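Local coordinates for protein exoribonuclease II, mitochondrial (Candida glabrata, PDB 6F3H) that degrades mitochondrial RNA from the 3' end as the exoribonuclease component of the mtEXO degradosome, with an RNB-family catalytic domain that binds magnesium, at residues T615-A620 with T691-T697; G630-N636 with S676-P682. The protein carries 1 engineered substitution. Residue numbers count along the deposited sequence, not the author numbering.

Contact 1: residues T615-A620 with T691-T697. With nucleotides of chain C.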
loop_
_atom_site.group_PDB
_atom_site.type_symbol
_atom_site.label_atom_id
_atom_site.label_comp_id
_atom_site.label_asym_id
_atom_site.label_seq_id
_atom_site.Cartn_x
_atom_site.Cartn_y
_atom_site.Cartn_z
ATOM N N THR A 615 11.280 -15.553 12.179
ATOM C CA THR A 615 9.994 -15.960 12.728
ATOM C C THR A 615 8.954 -16.109 11.645
ATOM O O THR A 615 8.173 -17.063 11.637
ATOM C CB THR A 615 9.504 -14.894 13.688
ATOM O OG1 THR A 615 10.544 -14.579 14.613
ATOM C CG2 THR A 615 8.266 -15.359 14.403
ATOM N N ASN A 616 8.894 -15.129 10.752
ATOM C CA ASN A 616 7.887 -15.160 9.717
ATOM C C ASN A 616 8.178 -16.269 8.723
ATOM O O ASN A 616 7.251 -16.934 8.252
ATOM C CB ASN A 616 7.815 -13.800 9.052
ATOM C CG ASN A 616 7.177 -12.776 9.942
ATOM O OD1 ASN A 616 6.242 -13.083 10.673
ATOM N ND2 ASN A 616 7.673 -11.550 9.892
ATOM N N LYS A 617 9.461 -16.521 8.430
ATOM C CA LYS A 617 9.795 -17.642 7.558
ATOM C C LYS A 617 9.330 -18.953 8.163
ATOM O O LYS A 617 8.814 -19.824 7.458
ATOM C CB LYS A 617 11.296 -17.722 7.295
ATOM C CG LYS A 617 11.812 -16.781 6.251
ATOM C CD LYS A 617 13.216 -17.188 5.848
ATOM C CE LYS A 617 14.278 -16.816 6.894
ATOM N NZ LYS A 617 15.664 -17.003 6.351
ATOM N N LEU A 618 9.497 -19.117 9.469
ATOM C CA LEU A 618 9.200 -20.409 10.070
ATOM C C LEU A 618 7.705 -20.686 10.124
ATOM O O LEU A 618 7.282 -21.828 9.918
ATOM C CB LEU A 618 9.800 -20.486 11.464
ATOM C CG LEU A 618 11.318 -20.660 11.387
ATOM C CD1 LEU A 618 11.943 -20.687 12.766
ATOM C CD2 LEU A 618 11.683 -21.897 10.578
ATOM N N CYS A 619 6.881 -19.669 10.395
ATOM C CA CYS A 619 5.444 -19.930 10.390
ATOM C C CYS A 619 4.948 -20.300 9.016
ATOM O O CYS A 619 3.919 -20.974 8.895
ATOM C CB CYS A 619 4.651 -18.749 10.905
ATOM S SG CYS A 619 4.681 -18.695 12.640
ATOM N N ALA A 620 5.645 -19.858 7.978
ATOM C CA ALA A 620 5.365 -20.382 6.657
ATOM C C ALA A 620 5.441 -21.897 6.683
ATOM O O ALA A 620 4.473 -22.592 6.348
ATOM C CB ALA A 620 6.352 -19.803 5.645
ATOM N N THR A 691 12.050 -19.005 -0.139
ATOM C CA THR A 691 11.028 -19.769 0.538
ATOM C C THR A 691 9.832 -18.882 0.863
ATOM O O THR A 691 9.896 -17.648 0.791
ATOM C CB THR A 691 11.613 -20.460 1.773
ATOM O OG1 THR A 691 10.700 -21.475 2.199
ATOM C CG2 THR A 691 11.914 -19.467 2.915
ATOM N N ALA A 692 8.724 -19.542 1.200
ATOM C CA ALA A 692 7.511 -18.859 1.616
ATOM C C ALA A 692 7.766 -17.963 2.833
ATOM O O ALA A 692 8.752 -18.117 3.550
ATOM C CB ALA A 692 6.422 -19.879 1.943
ATOM N N TYR A 693 6.854 -17.012 3.055
ATOM C CA TYR A 693 6.988 -15.995 4.101
ATOM C C TYR A 693 5.599 -15.633 4.592
ATOM O O TYR A 693 4.766 -15.209 3.792
ATOM C CB TYR A 693 7.697 -14.764 3.554
ATOM C CG TYR A 693 8.097 -13.727 4.569
ATOM C CD1 TYR A 693 9.256 -13.884 5.317
ATOM C CD2 TYR A 693 7.374 -12.549 4.722
ATOM C CE1 TYR A 693 9.653 -12.932 6.230
ATOM C CE2 TYR A 693 7.769 -11.582 5.629
ATOM C CZ TYR A 693 8.914 -11.781 6.383
ATOM O OH TYR A 693 9.328 -10.833 7.295
ATOM N N LEU A 694 5.341 -15.794 5.883
ATOM C CA LEU A 694 4.009 -15.579 6.435
ATOM C C LEU A 694 4.141 -14.708 7.670
ATOM O O LEU A 694 4.760 -15.124 8.651
ATOM C CB LEU A 694 3.347 -16.916 6.773
ATOM C CG LEU A 694 1.919 -16.893 7.321
ATOM C CD1 LEU A 694 1.068 -17.864 6.549
ATOM C CD2 LEU A 694 1.862 -17.248 8.796
ATOM N N THR A 695 3.558 -13.513 7.633
ATOM C CA THR A 695 3.858 -12.495 8.631
ATOM C C THR A 695 2.940 -12.663 9.830
ATOM O O THR A 695 1.717 -12.656 9.687
ATOM C CB THR A 695 3.721 -11.082 8.056
ATOM O OG1 THR A 695 2.363 -10.845 7.680
ATOM C CG2 THR A 695 4.612 -10.902 6.854
ATOM N N VAL A 696 3.543 -12.791 11.013
ATOM C CA VAL A 696 2.828 -13.026 12.263
ATOM C C VAL A 696 3.309 -12.070 13.349
ATOM O O VAL A 696 2.721 -11.984 14.432
ATOM C CB VAL A 696 3.029 -14.472 12.708
ATOM C CG1 VAL A 696 2.155 -15.391 11.907
ATOM C CG2 VAL A 696 4.466 -14.819 12.500
ATOM N N THR A 697 4.399 -11.369 13.076
ATOM C CA THR A 697 5.053 -10.556 14.080
ATOM C C THR A 697 4.314 -9.277 14.422
ATOM O O THR A 697 4.674 -8.637 15.412
ATOM C CB THR A 697 6.434 -10.201 13.576
ATOM O OG1 THR A 697 6.314 -9.533 12.316
ATOM C CG2 THR A 697 7.228 -11.456 13.381
ATOM P P U C 4 9.254 -7.289 6.600
ATOM O OP1 U C 4 8.500 -8.457 7.096
ATOM O OP2 U C 4 8.541 -6.158 5.980
ATOM O "O5'" U C 4 10.002 -6.714 7.850
ATOM C "C5'" U C 4 10.984 -7.495 8.480
ATOM C "C4'" U C 4 11.577 -6.707 9.583
ATOM O "O4'" U C 4 12.415 -5.666 9.024
ATOM C "C3'" U C 4 10.568 -5.942 10.403
ATOM O "O3'" U C 4 9.859 -6.743 11.322
ATOM C "C2'" U C 4 11.424 -4.851 11.018
ATOM O "O2'" U C 4 12.203 -5.363 12.086
ATOM C "C1'" U C 4 12.358 -4.522 9.851
ATOM N N1 U C 4 11.850 -3.377 9.060
ATOM C C2 U C 4 12.265 -2.130 9.479
ATOM O O2 U C 4 13.021 -1.966 10.418
ATOM N N3 U C 4 11.782 -1.081 8.753
ATOM C C4 U C 4 10.930 -1.164 7.676
ATOM O O4 U C 4 10.589 -0.111 7.129
ATOM C C5 U C 4 10.531 -2.492 7.302
ATOM C C6 U C 4 10.992 -3.531 7.990
ATOM P P A C 5 8.339 -6.383 11.675
ATOM O OP1 A C 5 7.758 -7.452 12.518
ATOM O OP2 A C 5 7.612 -5.958 10.445
ATOM O "O5'" A C 5 8.482 -5.107 12.597
ATOM C "C5'" A C 5 9.215 -5.204 13.800
ATOM C "C4'" A C 5 9.584 -3.858 14.354
ATOM O "O4'" A C 5 10.467 -3.169 13.437
ATOM C "C3'" A C 5 8.443 -2.882 14.576
ATOM O "O3'" A C 5 7.773 -3.116 15.794
ATOM C "C2'" A C 5 9.159 -1.548 14.544
ATOM O "O2'" A C 5 9.852 -1.332 15.765
ATOM C "C1'" A C 5 10.178 -1.797 13.440
ATOM N N9 A C 5 9.582 -1.486 12.150
ATOM C C8 A C 5 8.943 -2.313 11.260
ATOM N N7 A C 5 8.477 -1.692 10.206
ATOM C C5 A C 5 8.829 -0.379 10.460
ATOM C C6 A C 5 8.639 0.792 9.728
ATOM N N6 A C 5 8.011 0.823 8.546
ATOM N N1 A C 5 9.126 1.932 10.278
ATOM C C2 A C 5 9.756 1.890 11.466
ATOM N N3 A C 5 10.005 0.848 12.256
ATOM C C4 A C 5 9.501 -0.243 11.665
#

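Contact 2: residues G630-N636 with S676-P682. With nucleotides of chain C.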
loop_
_atom_site.group_PDB
_atom_site.type_symbol
_atom_site.label_atom_id
_atom_site.label_comp_id
_atom_site.label_asym_id
_atom_site.label_seq_id
_atom_site.Cartn_x
_atom_site.Cartn_y
_atom_site.Cartn_z
ATOM N N GLY A 630 -3.338 -19.652 5.448
ATOM C CA GLY A 630 -2.703 -18.449 5.942
ATOM C C GLY A 630 -2.523 -17.432 4.832
ATOM O O GLY A 630 -2.561 -17.760 3.648
ATOM N N VAL A 631 -2.271 -16.196 5.251
ATOM C CA VAL A 631 -2.001 -15.084 4.354
ATOM C C VAL A 631 -0.497 -14.930 4.228
ATOM O O VAL A 631 0.163 -14.456 5.153
ATOM C CB VAL A 631 -2.611 -13.790 4.880
ATOM C CG1 VAL A 631 -2.427 -12.704 3.855
ATOM C CG2 VAL A 631 -4.056 -14.017 5.249
ATOM N N TYR A 632 0.034 -15.245 3.067
ATOM C CA TYR A 632 1.466 -15.162 2.856
ATOM C C TYR A 632 1.798 -13.832 2.219
ATOM O O TYR A 632 0.919 -13.112 1.757
ATOM C CB TYR A 632 1.961 -16.316 1.978
ATOM C CG TYR A 632 1.569 -17.675 2.507
ATOM C CD1 TYR A 632 0.246 -18.101 2.477
ATOM C CD2 TYR A 632 2.520 -18.527 3.066
ATOM C CE1 TYR A 632 -0.123 -19.338 2.980
ATOM C CE2 TYR A 632 2.161 -19.774 3.580
ATOM C CZ TYR A 632 0.832 -20.180 3.532
ATOM O OH TYR A 632 0.423 -21.419 4.021
ATOM N N ARG A 633 3.083 -13.507 2.197
ATOM C CA ARG A 633 3.575 -12.334 1.506
ATOM C C ARG A 633 4.626 -12.835 0.534
ATOM O O ARG A 633 5.598 -13.473 0.949
ATOM C CB ARG A 633 4.174 -11.319 2.476
ATOM C CG ARG A 633 5.093 -10.335 1.766
ATOM C CD ARG A 633 5.607 -9.237 2.663
ATOM N NE ARG A 633 4.634 -8.872 3.674
ATOM C CZ ARG A 633 4.919 -8.108 4.718
ATOM N NH1 ARG A 633 6.162 -7.650 4.871
ATOM N NH2 ARG A 633 3.968 -7.826 5.612
ATOM N N CYS A 634 4.447 -12.531 -0.750
ATOM C CA CYS A 634 5.200 -13.161 -1.822
ATOM C C CYS A 634 5.859 -12.097 -2.663
ATOM O O CYS A 634 5.532 -10.917 -2.572
ATOM C CB CYS A 634 4.317 -14.049 -2.705
ATOM S SG CYS A 634 3.057 -14.920 -1.779
ATOM N N TYR A 635 6.807 -12.533 -3.482
ATOM C CA TYR A 635 7.483 -11.627 -4.396
ATOM C C TYR A 635 7.954 -12.475 -5.562
ATOM O O TYR A 635 8.722 -13.420 -5.356
ATOM C CB TYR A 635 8.651 -10.902 -3.720
ATOM C CG TYR A 635 9.413 -9.978 -4.644
ATOM C CD1 TYR A 635 10.247 -10.490 -5.619
ATOM C CD2 TYR A 635 9.301 -8.601 -4.553
ATOM C CE1 TYR A 635 10.933 -9.675 -6.491
ATOM C CE2 TYR A 635 9.994 -7.769 -5.439
ATOM C CZ TYR A 635 10.811 -8.326 -6.405
ATOM O OH TYR A 635 11.526 -7.573 -7.309
ATOM N N ASN A 636 7.524 -12.112 -6.777
ATOM C CA ASN A 636 7.820 -12.895 -7.969
ATOM C C ASN A 636 9.025 -12.386 -8.709
ATOM O O ASN A 636 9.792 -13.180 -9.252
ATOM C CB ASN A 636 6.667 -12.871 -8.967
ATOM C CG ASN A 636 5.487 -13.665 -8.524
ATOM O OD1 ASN A 636 5.549 -14.393 -7.540
ATOM N ND2 ASN A 636 4.383 -13.528 -9.255
ATOM N N SER A 676 6.109 -6.574 -3.542
ATOM C CA SER A 676 5.628 -7.730 -2.814
ATOM C C SER A 676 4.117 -7.643 -2.679
ATOM O O SER A 676 3.523 -6.563 -2.720
ATOM C CB SER A 676 6.330 -7.839 -1.454
ATOM O OG SER A 676 5.573 -7.284 -0.389
ATOM N N PHE A 677 3.493 -8.803 -2.569
ATOM C CA PHE A 677 2.048 -8.883 -2.543
ATOM C C PHE A 677 1.622 -10.003 -1.621
ATOM O O PHE A 677 2.342 -10.984 -1.451
ATOM C CB PHE A 677 1.461 -9.105 -3.956
ATOM C CG PHE A 677 1.949 -10.365 -4.648
ATOM C CD1 PHE A 677 3.151 -10.372 -5.355
ATOM C CD2 PHE A 677 1.208 -11.543 -4.591
ATOM C CE1 PHE A 677 3.597 -11.532 -5.992
ATOM C CE2 PHE A 677 1.652 -12.705 -5.227
ATOM C CZ PHE A 677 2.847 -12.703 -5.921
ATOM N N TYR A 678 0.439 -9.844 -1.041
ATOM C CA TYR A 678 -0.177 -10.867 -0.214
ATOM C C TYR A 678 -0.857 -11.923 -1.075
ATOM O O TYR A 678 -1.323 -11.655 -2.184
ATOM C CB TYR A 678 -1.168 -10.239 0.770
ATOM C CG TYR A 678 -0.478 -9.368 1.821
ATOM C CD1 TYR A 678 0.326 -9.943 2.798
ATOM C CD2 TYR A 678 -0.602 -7.982 1.825
ATOM C CE1 TYR A 678 0.984 -9.171 3.758
ATOM C CE2 TYR A 678 0.051 -7.198 2.794
ATOM C CZ TYR A 678 0.840 -7.809 3.760
ATOM O OH TYR A 678 1.506 -7.095 4.740
ATOM N N SER A 679 -0.872 -13.144 -0.562
ATOM C CA SER A 679 -1.337 -14.311 -1.284
ATOM C C SER A 679 -2.011 -15.258 -0.317
ATOM O O SER A 679 -1.542 -15.424 0.813
ATOM C CB SER A 679 -0.175 -15.053 -1.944
ATOM O OG SER A 679 -0.558 -16.363 -2.277
ATOM N N PRO A 680 -3.045 -15.965 -0.761
ATOM C CA PRO A 680 -3.691 -16.955 0.103
ATOM C C PRO A 680 -3.017 -18.311 0.087
ATOM O O PRO A 680 -3.479 -19.213 0.791
ATOM C CB PRO A 680 -5.095 -17.065 -0.501
ATOM C CG PRO A 680 -5.027 -16.344 -1.841
ATOM C CD PRO A 680 -3.613 -15.977 -2.109
ATOM N N PHE A 681 -1.929 -18.472 -0.649
ATOM C CA PHE A 681 -1.217 -19.733 -0.635
ATOM C C PHE A 681 0.263 -19.455 -0.784
ATOM O O PHE A 681 0.653 -18.421 -1.337
ATOM C CB PHE A 681 -1.709 -20.663 -1.743
ATOM C CG PHE A 681 -1.951 -19.969 -3.024
ATOM C CD1 PHE A 681 -0.891 -19.639 -3.847
ATOM C CD2 PHE A 681 -3.249 -19.634 -3.410
ATOM C CE1 PHE A 681 -1.116 -18.985 -5.047
ATOM C CE2 PHE A 681 -3.486 -18.982 -4.604
ATOM C CZ PHE A 681 -2.417 -18.655 -5.428
ATOM N N PRO A 682 1.112 -20.362 -0.314
ATOM C CA PRO A 682 2.555 -20.107 -0.287
ATOM C C PRO A 682 3.140 -19.885 -1.668
ATOM O O PRO A 682 2.871 -20.631 -2.609
ATOM C CB PRO A 682 3.115 -21.383 0.332
ATOM C CG PRO A 682 2.039 -22.413 0.110
ATOM C CD PRO A 682 0.776 -21.669 0.273
ATOM P P A C 3 8.936 -6.424 1.091
ATOM O OP1 A C 3 7.983 -7.551 1.273
ATOM O OP2 A C 3 8.433 -5.051 1.073
ATOM O "O5'" A C 3 10.074 -6.472 2.205
ATOM C "C5'" A C 3 10.772 -7.673 2.483
ATOM C "C4'" A C 3 11.743 -7.511 3.627
ATOM O "O4'" A C 3 12.839 -6.648 3.228
ATOM C "C3'" A C 3 11.187 -6.864 4.891
ATOM O "O3'" A C 3 10.487 -7.779 5.710
ATOM C "C2'" A C 3 12.430 -6.269 5.534
ATOM O "O2'" A C 3 13.194 -7.249 6.198
ATOM C "C1'" A C 3 13.204 -5.815 4.300
ATOM N N9 A C 3 12.765 -4.477 3.947
ATOM C C8 A C 3 11.747 -4.111 3.117
ATOM N N7 A C 3 11.591 -2.823 3.052
ATOM C C5 A C 3 12.555 -2.357 3.911
ATOM C C6 A C 3 12.902 -1.076 4.277
ATOM N N6 A C 3 12.280 -0.003 3.796
ATOM N N1 A C 3 13.916 -0.960 5.165
ATOM C C2 A C 3 14.532 -2.064 5.634
ATOM N N3 A C 3 14.290 -3.337 5.358
ATOM C C4 A C 3 13.279 -3.371 4.489
ATOM P P U C 4 9.254 -7.289 6.600
ATOM O OP1 U C 4 8.500 -8.457 7.096
ATOM O OP2 U C 4 8.541 -6.158 5.980
ATOM O "O5'" U C 4 10.002 -6.714 7.850
ATOM C "C5'" U C 4 10.984 -7.495 8.480
ATOM C "C4'" U C 4 11.577 -6.707 9.583
ATOM O "O4'" U C 4 12.415 -5.666 9.024
ATOM C "C3'" U C 4 10.568 -5.942 10.403
ATOM O "O3'" U C 4 9.859 -6.743 11.322
ATOM C "C2'" U C 4 11.424 -4.851 11.018
ATOM O "O2'" U C 4 12.203 -5.363 12.086
ATOM C "C1'" U C 4 12.358 -4.522 9.851
ATOM N N1 U C 4 11.850 -3.377 9.060
ATOM C C2 U C 4 12.265 -2.130 9.479
ATOM O O2 U C 4 13.021 -1.966 10.418
ATOM N N3 U C 4 11.782 -1.081 8.753
ATOM C C4 U C 4 10.930 -1.164 7.676
ATOM O O4 U C 4 10.589 -0.111 7.129
ATOM C C5 U C 4 10.531 -2.492 7.302
ATOM C C6 U C 4 10.992 -3.531 7.990
ATOM P P G C 2 8.265 -2.744 -2.802
ATOM O OP1 G C 2 6.991 -3.503 -2.584
ATOM O OP2 G C 2 8.571 -1.382 -2.274
ATOM O "O5'" G C 2 9.498 -3.605 -2.308
ATOM C "C5'" G C 2 9.766 -4.864 -2.892
ATOM C "C4'" G C 2 10.839 -5.599 -2.141
ATOM O "O4'" G C 2 12.121 -4.970 -2.349
ATOM C "C3'" G C 2 10.689 -5.636 -0.639
ATOM O "O3'" G C 2 9.760 -6.619 -0.246
ATOM C "C2'" G C 2 12.110 -5.909 -0.177
ATOM O "O2'" G C 2 12.442 -7.278 -0.309
ATOM C "C1'" G C 2 12.915 -5.122 -1.202
ATOM N N9 G C 2 13.168 -3.782 -0.724
ATOM C C8 G C 2 12.476 -2.696 -1.186
ATOM N N7 G C 2 12.870 -1.612 -0.608
ATOM C C5 G C 2 13.856 -2.045 0.267
ATOM C C6 G C 2 14.629 -1.289 1.153
ATOM O O6 G C 2 14.536 -0.067 1.293
ATOM N N1 G C 2 15.537 -2.086 1.880
ATOM C C2 G C 2 15.695 -3.465 1.774
ATOM N N2 G C 2 16.643 -4.030 2.579
ATOM N N3 G C 2 14.950 -4.190 0.921
ATOM C C4 G C 2 14.073 -3.403 0.224
#

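Contact 1: residues T615-A620 with T691-T697
Within the RNB domain, an irregular segment, 691-697, runs across about one and a half turns of helix 603-625 and carries two side chains that hold the RNA backbone. Asn616, the residue with the largest area covered by the other segment, organises the contact. Its m rotamer (chi1 -72°) sends the amide along the loop: Asn616 OD1 accepts a hydrogen bond from Val696 N at 2.7 Å and a weak one from Thr697 N at 3.5 Å, while ND2 donates to Tyr693 OH at 3.2 Å and weakly to Thr697 OG1 at 3.4 Å. Its backbone takes part too, Leu694 N bonding to Asn616 O at 3.2 Å.

Although the CA-to-CB bond of Tyr693 points away from the helix, chi1 -171° and chi2 81° bring one face of the ring against Asn616 CB, which lies 3.8 Å from the ring centroid and 26° off its normal, a CH-pi contact. Lys617 CG touches the edge, 4.0 Å from Tyr693 CD1. Lys617 CD still meets Thr691 CG2 at 3.9 Å, and beyond it NZ leads away to a salt bridge with Asp567. Further along the helix the contact is apolar: Cys619 CB meets Leu694 CD2 at 3.8 Å, and Ala620 CB meets Ala692 CB at 3.7 Å.

The loop thus presents two hydroxyls to successive phosphates near the metal site; the Thr697 side chain is about 6 Å from that of the magnesium ligand Asp410. Tyr693 OH donates to OP1 of U4 of chain C at 2.5 Å, and Thr697, chi1 57° (p), directs OG1 to OP1 of A5 of chain C, also at 2.5 Å.

Contact 2: residues G630-N636 with S676-P682
Gly630 brings the chain alongside Pro680 before the regular pairing starts. At Val631 the side chain turns away, yet Val631 CG1 still reaches Tyr678 CD1 at 4.0 Å. Tyr632 then forms a hydrogen-bonded pair with Ser679: Tyr632 N to Ser679 O is 2.8 Å and Ser679 N to Tyr632 O is 2.9 Å. One face of the Tyr632 ring packs against Pro682, whose CD stands 3.9 Å from the ring centroid and 25° off the normal, a CH-pi contact; helix 603-625 adds Phe623 and Gln624 around this ring.

Strands 632-634 and 677-679 make up a two-stranded antiparallel sheet of the RNB domain, their short axes 4.4 Å apart at closest approach and inclined at 136°, so the pair is markedly twisted. Arg633 faces Tyr678 in the central non-hydrogen-bonded pair (CA-CA 4.4 Å). Arg633 NH1 makes a weak hydrogen bond of 3.0 Å to OP2 of U4 of chain C, and Arg633 NH2 a weak one of 2.7 Å to Tyr678 OH.

Cys634 returns to the Tyr632 face. Cys634 N to Phe677 O (2.7 Å) and Phe677 N to Cys634 O (2.9 Å) close the second hydrogen-bonded pair; Cys634 CB sits over the Phe677 ring, 4.1 Å from its centroid. Tyr635 comes level with Ser676, whose OG donates to OP1 of A3 of chain C at 2.9 Å and whose N makes a weak hydrogen bond of 3.3 Å to OP1 of G2 of chain C. Finally, Asn636 OD1 approaches the edge of the Phe677 ring, 3.6 Å from Phe677 CZ, while Asn636 ND2 is hydrogen-bonded to Leu30 O of helix 27-31.

Overall arrangement
The centres of contacts 1 and 2 lie about 10 Å apart within the RNB domain, and they touch directly: Tyr693 O is 2.9 Å from Arg633 N, a probable hydrogen bond, and Leu694 CD1 is 3.7 Å from Tyr632 CE2. Through these contacts loop 691-697 packs against both helix 603-625 and strand 632-634. That helix leads into the strand, and strand 677-679 precedes the loop, so contact 2 is nested in the chain loop closed by contact 1. Together they engage phosphates of consecutive nucleotides of chain C, G2 (weakly) and A3 from contact 2, U4 from both (weakly from contact 2) and A5 from contact 1, consistent with guiding RNA toward the magnesium site.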